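Local atomic coordinates of PfhB2 (Pasteurella multocida, PDB entry 6U8T), a protein that probably acts as a cysteine protease, being the YopT-like domain of a Pasteurella toxin and a member of the Yersinia/Haemophilus virulence surface antigen family. Residues Ala47-Val50 with Glu55-Trp58; Met86-Gly89 with Gln93-Lys96; Met182-Pro185 with Lys189-Ser192. The protein carries 1 engineered substitution. All coordinates share one frame; numbering follows the deposited sequence.

Contact 1: Ala47-Val50 with Glu55-Trp58; sequences ANKV and EDFW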
loop_
_atom_site.group_PDB
_atom_site.type_symbol
_atom_site.label_atom_id
_atom_site.label_comp_id
_atom_site.label_asym_id
_atom_site.label_seq_id
_atom_site.Cartn_x
_atom_site.Cartn_y
_atom_site.Cartn_z
ATOM N N ALA C 47 -22.431 -15.551 -0.807
ATOM C CA ALA C 47 -23.628 -16.092 -1.503
ATOM C C ALA C 47 -23.698 -17.603 -1.343
ATOM O O ALA C 47 -24.785 -18.121 -1.179
ATOM C CB ALA C 47 -23.654 -15.716 -2.961
ATOM N N ASN C 48 -22.568 -18.288 -1.402
ATOM C CA ASN C 48 -22.513 -19.767 -1.300
ATOM C C ASN C 48 -22.894 -20.176 0.126
ATOM O O ASN C 48 -23.699 -21.101 0.271
ATOM C CB ASN C 48 -21.151 -20.290 -1.741
ATOM C CG ASN C 48 -21.073 -21.800 -1.682
ATOM O OD1 ASN C 48 -21.299 -22.436 -2.706
ATOM N ND2 ASN C 48 -20.747 -22.370 -0.524
ATOM N N LYS C 49 -22.381 -19.505 1.150
ATOM C CA LYS C 49 -22.618 -19.873 2.568
ATOM C C LYS C 49 -24.059 -19.579 2.988
ATOM O O LYS C 49 -24.605 -20.336 3.776
ATOM C CB LYS C 49 -21.640 -19.137 3.466
ATOM C CG LYS C 49 -20.218 -19.638 3.359
ATOM C CD LYS C 49 -20.043 -21.085 3.699
ATOM C CE LYS C 49 -18.593 -21.412 3.942
ATOM N NZ LYS C 49 -18.483 -22.643 4.748
ATOM N N VAL C 50 -24.658 -18.534 2.459
ATOM C CA VAL C 50 -26.008 -18.052 2.869
ATOM C C VAL C 50 -27.045 -18.879 2.112
ATOM O O VAL C 50 -28.024 -19.244 2.715
ATOM C CB VAL C 50 -26.101 -16.543 2.592
ATOM C CG1 VAL C 50 -27.523 -16.044 2.455
ATOM C CG2 VAL C 50 -25.304 -15.740 3.612
ATOM N N GLU C 55 -25.435 -29.278 4.666
ATOM C CA GLU C 55 -23.997 -29.616 4.523
ATOM C C GLU C 55 -23.380 -28.794 3.382
ATOM O O GLU C 55 -24.032 -28.627 2.299
ATOM C CB GLU C 55 -23.812 -31.116 4.310
ATOM C CG GLU C 55 -24.192 -31.925 5.524
ATOM C CD GLU C 55 -23.352 -31.623 6.751
ATOM O OE1 GLU C 55 -22.139 -31.347 6.572
ATOM O OE2 GLU C 55 -23.915 -31.653 7.882
ATOM N N ASP C 56 -22.160 -28.320 3.645
ATOM C CA ASP C 56 -21.229 -27.654 2.694
ATOM C C ASP C 56 -21.178 -28.404 1.350
ATOM O O ASP C 56 -21.190 -27.716 0.290
ATOM C CB ASP C 56 -19.809 -27.589 3.279
ATOM C CG ASP C 56 -19.530 -26.422 4.218
ATOM O OD1 ASP C 56 -20.446 -25.597 4.425
ATOM O OD2 ASP C 56 -18.384 -26.345 4.736
ATOM N N PHE C 57 -21.079 -29.746 1.367
ATOM C CA PHE C 57 -20.688 -30.559 0.174
ATOM C C PHE C 57 -21.684 -30.332 -0.967
ATOM O O PHE C 57 -21.242 -30.301 -2.125
ATOM C CB PHE C 57 -20.478 -32.045 0.508
ATOM C CG PHE C 57 -21.670 -32.854 0.955
ATOM C CD1 PHE C 57 -22.598 -33.337 0.041
ATOM C CD2 PHE C 57 -21.815 -33.208 2.284
ATOM C CE1 PHE C 57 -23.668 -34.121 0.456
ATOM C CE2 PHE C 57 -22.877 -34.006 2.700
ATOM C CZ PHE C 57 -23.804 -34.459 1.787
ATOM N N TRP C 58 -22.954 -30.096 -0.625
ATOM C CA TRP C 58 -24.116 -29.997 -1.548
ATOM C C TRP C 58 -23.922 -28.898 -2.598
ATOM O O TRP C 58 -24.624 -28.981 -3.621
ATOM C CB TRP C 58 -25.406 -29.728 -0.761
ATOM C CG TRP C 58 -25.906 -30.895 0.033
ATOM C CD1 TRP C 58 -26.015 -30.986 1.392
ATOM C CD2 TRP C 58 -26.367 -32.150 -0.497
ATOM N NE1 TRP C 58 -26.511 -32.206 1.750
ATOM C CE2 TRP C 58 -26.747 -32.943 0.612
ATOM C CE3 TRP C 58 -26.524 -32.661 -1.788
ATOM C CZ2 TRP C 58 -27.272 -34.230 0.460
ATOM C CZ3 TRP C 58 -27.033 -33.933 -1.935
ATOM C CH2 TRP C 58 -27.408 -34.700 -0.826
#
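The flat carboxylate of Asp56 meets the ammonium of Lys49 obliquely. NZ of Lys49 is tilted out of the carboxylate plane but does not stand above the middle of a face. It is nearly midway between the two oxygens, with Lys49 NZ to Asp56 OD1 at 3.6 Å and Lys49 NZ to Asp56 OD2 at 3.7 Å. This is a long salt bridge without a hydrogen bond. Away from the bridge, the Phe57 and Trp58 rings meet within 55-58. Phe57 CE1 lies over the centre of one Trp58 face, and Trp58 CD1 lies over one Phe57 face, toward its rim. The backbone N of Glu55 lies at the indole edge, in plane.

Lys49 leaves the helix with CG beside its backbone N. A bend at chi2 (-59°) then turns the chain, which extends beyond it to the acid. A sodium ion lies about 4 Å from the Lys49 side chain. Lys49 NZ also makes a weak, long ion pair with Glu181 of the second subunit.

The contact is at the surface. It joins the C-terminal end of helix 20-51 to Asp56, just before a 3-10 segment that begins at Phe57, in the loop leading to helix 72-87.

Contact 2: Met86-Gly89 with Gln93-Lys96; sequences MQSG and QQFK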
loop_
_atom_site.group_PDB
_atom_site.type_symbol
_atom_site.label_atom_id
_atom_site.label_comp_id
_atom_site.label_asym_id
_atom_site.label_seq_id
_atom_site.Cartn_x
_atom_site.Cartn_y
_atom_site.Cartn_z
HETATM N N MSE C 86 -14.212 -3.790 -11.753
HETATM C CA MSE C 86 -13.053 -3.088 -12.292
HETATM C C MSE C 86 -13.491 -1.935 -13.192
HETATM O O MSE C 86 -12.776 -0.956 -13.277
HETATM C CB MSE C 86 -12.219 -4.055 -13.144
HETATM C CG MSE C 86 -10.743 -4.056 -12.898
HETATM SE SE MSE C 86 -10.367 -5.134 -11.323
HETATM C CE MSE C 86 -10.281 -3.907 -9.768
ATOM N N GLN C 87 -14.615 -2.080 -13.902
ATOM C CA GLN C 87 -15.106 -1.093 -14.848
ATOM C C GLN C 87 -15.903 0.022 -14.152
ATOM O O GLN C 87 -16.293 0.989 -14.831
ATOM C CB GLN C 87 -16.078 -1.730 -15.853
ATOM C CG GLN C 87 -15.454 -2.717 -16.838
ATOM C CD GLN C 87 -16.532 -3.455 -17.597
ATOM O OE1 GLN C 87 -17.706 -3.481 -17.199
ATOM N NE2 GLN C 87 -16.160 -4.053 -18.707
ATOM N N SER C 88 -16.155 -0.086 -12.853
ATOM C CA SER C 88 -17.023 0.821 -12.089
ATOM C C SER C 88 -16.347 2.177 -11.893
ATOM O O SER C 88 -17.062 3.170 -12.050
ATOM C CB SER C 88 -17.445 0.216 -10.770
ATOM O OG SER C 88 -18.619 0.850 -10.310
ATOM N N GLY C 89 -15.079 2.255 -11.500
ATOM C CA GLY C 89 -14.411 3.546 -11.212
ATOM C C GLY C 89 -15.168 4.466 -10.241
ATOM O O GLY C 89 -16.030 5.179 -10.688
ATOM N N GLN C 93 -19.139 3.308 -6.024
ATOM C CA GLN C 93 -19.896 2.583 -7.087
ATOM C C GLN C 93 -19.455 1.125 -7.148
ATOM O O GLN C 93 -20.288 0.314 -7.377
ATOM C CB GLN C 93 -19.745 3.285 -8.430
ATOM C CG GLN C 93 -20.429 4.638 -8.413
ATOM C CD GLN C 93 -20.259 5.360 -9.715
ATOM O OE1 GLN C 93 -21.224 5.597 -10.432
ATOM N NE2 GLN C 93 -19.017 5.683 -10.021
ATOM N N GLN C 94 -18.188 0.827 -6.948
ATOM C CA GLN C 94 -17.645 -0.547 -6.932
ATOM C C GLN C 94 -18.371 -1.345 -5.843
ATOM O O GLN C 94 -18.944 -2.406 -6.151
ATOM C CB GLN C 94 -16.148 -0.544 -6.648
ATOM C CG GLN C 94 -15.315 -0.018 -7.796
ATOM C CD GLN C 94 -13.838 -0.169 -7.537
ATOM O OE1 GLN C 94 -13.340 0.133 -6.462
ATOM N NE2 GLN C 94 -13.121 -0.663 -8.522
ATOM N N PHE C 95 -18.385 -0.835 -4.617
ATOM C CA PHE C 95 -19.035 -1.529 -3.469
ATOM C C PHE C 95 -20.561 -1.603 -3.698
ATOM O O PHE C 95 -21.169 -2.638 -3.345
ATOM C CB PHE C 95 -18.575 -0.900 -2.149
ATOM C CG PHE C 95 -17.117 -1.131 -1.844
ATOM C CD1 PHE C 95 -16.560 -2.409 -1.883
ATOM C CD2 PHE C 95 -16.301 -0.060 -1.517
ATOM C CE1 PHE C 95 -15.222 -2.612 -1.580
ATOM C CE2 PHE C 95 -14.962 -0.275 -1.198
ATOM C CZ PHE C 95 -14.424 -1.547 -1.223
ATOM N N LYS C 96 -21.158 -0.593 -4.331
ATOM C CA LYS C 96 -22.606 -0.629 -4.686
ATOM C C LYS C 96 -22.865 -1.768 -5.690
ATOM O O LYS C 96 -23.935 -2.433 -5.618
ATOM C CB LYS C 96 -23.069 0.712 -5.262
ATOM C CG LYS C 96 -24.528 0.793 -5.683
ATOM C CD LYS C 96 -25.487 1.093 -4.565
ATOM C CE LYS C 96 -25.700 0.014 -3.518
ATOM N NZ LYS C 96 -26.541 -1.102 -4.023
#
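Ser88 and Gln94 form the closest backbone approach, with CA atoms 5.4 Å apart. The side chain of Ser88 points toward the second helix and fits against its backbone. Its OG is swung to the far side from the backbone N (chi1 -158°) and lies 3.3 Å from Gln93 CB. The same oxygen is near Gln94 N and Gln93 O, but the angles are poor and neither is a hydrogen bond. The apolar side of Ser88 is used too: its CB rests on Gln94 CG at 3.7 Å.

Gln94 has CG beside its own backbone N and an extended chain beyond it. This carries the amide to the last turn of the first helix, where NE2 is hydrogen-bonded to the carbonyl O of Phe85, just before segment 86-89. The bond fixes the polar end, and the methylene part of the chain covers Ser88.

The two segments flank the short turn that links two consecutive helices. Helix 72-87 runs out here, and Gly89, with a positive phi of 52°, is the residue that leaves helical geometry. Helix 91-104 starts at once, and in its first turn Gln93 N is hydrogen-bonded to Ser90 OG.

Gln93 also has CG beside its backbone N and is extended beyond CG. The straight chain reaches back along the turn, so that NE2 is 3.1 Å from Gly89 O.

Met86 is present as selenomethionine, and its chain is bent. With chi1 at -133°, well off a staggered position, it curls its end back toward the second helix. Its CE comes no nearer than 4.5 Å to Gln94 NE2, a loose contact. On another side of the second helix, Phe95 packs on Lys151 and Ser153 of strand 147-155.

Contact 3: Met182-Pro185 with Lys189-Ser192; sequences MTFP and KFES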
loop_
_atom_site.group_PDB
_atom_site.type_symbol
_atom_site.label_atom_id
_atom_site.label_comp_id
_atom_site.label_asym_id
_atom_site.label_seq_id
_atom_site.Cartn_x
_atom_site.Cartn_y
_atom_site.Cartn_z
HETATM N N MSE C 182 16.647 14.192 -14.326
HETATM C CA MSE C 182 16.063 15.161 -15.235
HETATM C C MSE C 182 16.441 16.578 -14.790
HETATM O O MSE C 182 16.597 16.851 -13.596
HETATM C CB MSE C 182 14.547 14.962 -15.228
HETATM C CG MSE C 182 14.091 13.590 -15.636
HETATM SE SE MSE C 182 13.807 12.352 -14.154
HETATM C CE MSE C 182 11.928 12.181 -13.811
ATOM N N THR C 183 16.612 17.465 -15.773
ATOM C CA THR C 183 17.008 18.840 -15.510
ATOM C C THR C 183 15.995 19.772 -16.171
ATOM O O THR C 183 15.620 19.509 -17.331
ATOM C CB THR C 183 18.431 19.129 -15.998
ATOM O OG1 THR C 183 19.286 18.105 -15.482
ATOM C CG2 THR C 183 18.925 20.483 -15.549
ATOM N N PHE C 184 15.537 20.794 -15.444
ATOM C CA PHE C 184 14.607 21.836 -15.947
ATOM C C PHE C 184 15.278 23.194 -15.802
ATOM O O PHE C 184 15.891 23.474 -14.778
ATOM C CB PHE C 184 13.266 21.757 -15.219
ATOM C CG PHE C 184 12.540 20.458 -15.444
ATOM C CD1 PHE C 184 12.809 19.362 -14.643
ATOM C CD2 PHE C 184 11.630 20.317 -16.488
ATOM C CE1 PHE C 184 12.172 18.156 -14.868
ATOM C CE2 PHE C 184 10.981 19.109 -16.698
ATOM C CZ PHE C 184 11.260 18.033 -15.889
ATOM N N PRO C 185 15.214 24.058 -16.840
ATOM C CA PRO C 185 15.863 25.363 -16.779
ATOM C C PRO C 185 15.075 26.447 -16.023
ATOM O O PRO C 185 15.625 27.538 -15.883
ATOM C CB PRO C 185 15.997 25.707 -18.271
ATOM C CG PRO C 185 14.758 25.089 -18.894
ATOM C CD PRO C 185 14.545 23.803 -18.135
ATOM N N LYS C 189 8.684 25.181 -15.296
ATOM C CA LYS C 189 8.749 23.999 -16.185
ATOM C C LYS C 189 8.770 22.722 -15.334
ATOM O O LYS C 189 8.035 21.775 -15.681
ATOM C CB LYS C 189 9.937 24.131 -17.136
ATOM C CG LYS C 189 9.692 25.125 -18.258
ATOM C CD LYS C 189 10.873 25.293 -19.177
ATOM C CE LYS C 189 10.637 26.342 -20.236
ATOM N NZ LYS C 189 11.902 27.014 -20.608
ATOM N N PHE C 190 9.543 22.712 -14.246
ATOM C CA PHE C 190 9.590 21.593 -13.270
ATOM C C PHE C 190 8.216 21.385 -12.611
ATOM O O PHE C 190 7.755 20.241 -12.542
ATOM C CB PHE C 190 10.664 21.815 -12.202
ATOM C CG PHE C 190 10.600 20.804 -11.087
ATOM C CD1 PHE C 190 11.059 19.509 -11.282
ATOM C CD2 PHE C 190 10.026 21.129 -9.869
ATOM C CE1 PHE C 190 10.981 18.566 -10.265
ATOM C CE2 PHE C 190 9.935 20.178 -8.861
ATOM C CZ PHE C 190 10.424 18.907 -9.054
ATOM N N GLU C 191 7.588 22.455 -12.123
ATOM C CA GLU C 191 6.324 22.376 -11.353
ATOM C C GLU C 191 5.225 21.801 -12.251
ATOM O O GLU C 191 4.535 20.865 -11.805
ATOM C CB GLU C 191 5.955 23.749 -10.799
ATOM C CG GLU C 191 4.659 23.746 -10.021
ATOM C CD GLU C 191 4.458 24.971 -9.131
ATOM O OE1 GLU C 191 5.425 25.432 -8.463
ATOM O OE2 GLU C 191 3.325 25.472 -9.104
ATOM N N SER C 192 5.071 22.314 -13.478
ATOM C CA SER C 192 4.034 21.844 -14.435
ATOM C C SER C 192 4.264 20.371 -14.763
ATOM O O SER C 192 3.314 19.620 -14.681
ATOM C CB SER C 192 4.010 22.669 -15.664
ATOM O OG SER C 192 3.887 24.014 -15.277
#
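Phe184, the last residue of strand 180-184, and Phe190, in the first turns of helix 187-201, bring their CA atoms to 5.7 Å, with no hydrogen bond between the two segments. The ring of Phe184 lies against the helix backbone. CA of Phe190 stands over one face of it, 4.1 Å from the ring centroid, in a CH-pi contact.

The Phe190 ring adds an offset edge-to-face pair. Its edge is turned toward the face of Phe184, with the planes at 68° and the centroids 5.8 Å apart. The nearest atoms are Phe184 CD1 and Phe190 CD1, at 3.8 Å. Phe190 places CG opposite its backbone N (chi1 172°), which brings its ring edge to the CD1 side of Phe184.

At the outer end, Lys189 runs across Pro185 at about a right angle. Its CD is 3.9 Å from Pro185 CG, and NZ reaches the same carbon.

Trp193 of the same helix meets the Phe184 ring, and Val5 of helix 4-7 touches it as well. Phe190 also packs on Leu140 of the second subunit. This is a strand-turn-helix unit, with the helix laid by aromatic packing against the antiparallel sheet that contains strands 180-184 and 171-176.

After helix 4-7 and strand 11-15, which pairs with strand 180-184, the chain forms the long helix 20-51. Contact 1 closes the short loop at its C-terminal end. Helix 72-87 follows, and contact 2 closes the tight turn from it into helix 91-104. The chain then runs through several strands and helix 133-140 to strand 180-184, where contact 3 closes the turn into helix 187-201. The three are in series: none nests in or crosses another. Contacts 1 and 2 have centres 27 Å apart, both in the helical part. Contact 3 belongs to the sheet part, about 59 Å from contact 1 between centres. Contacts 1 and 3 both touch the second subunit.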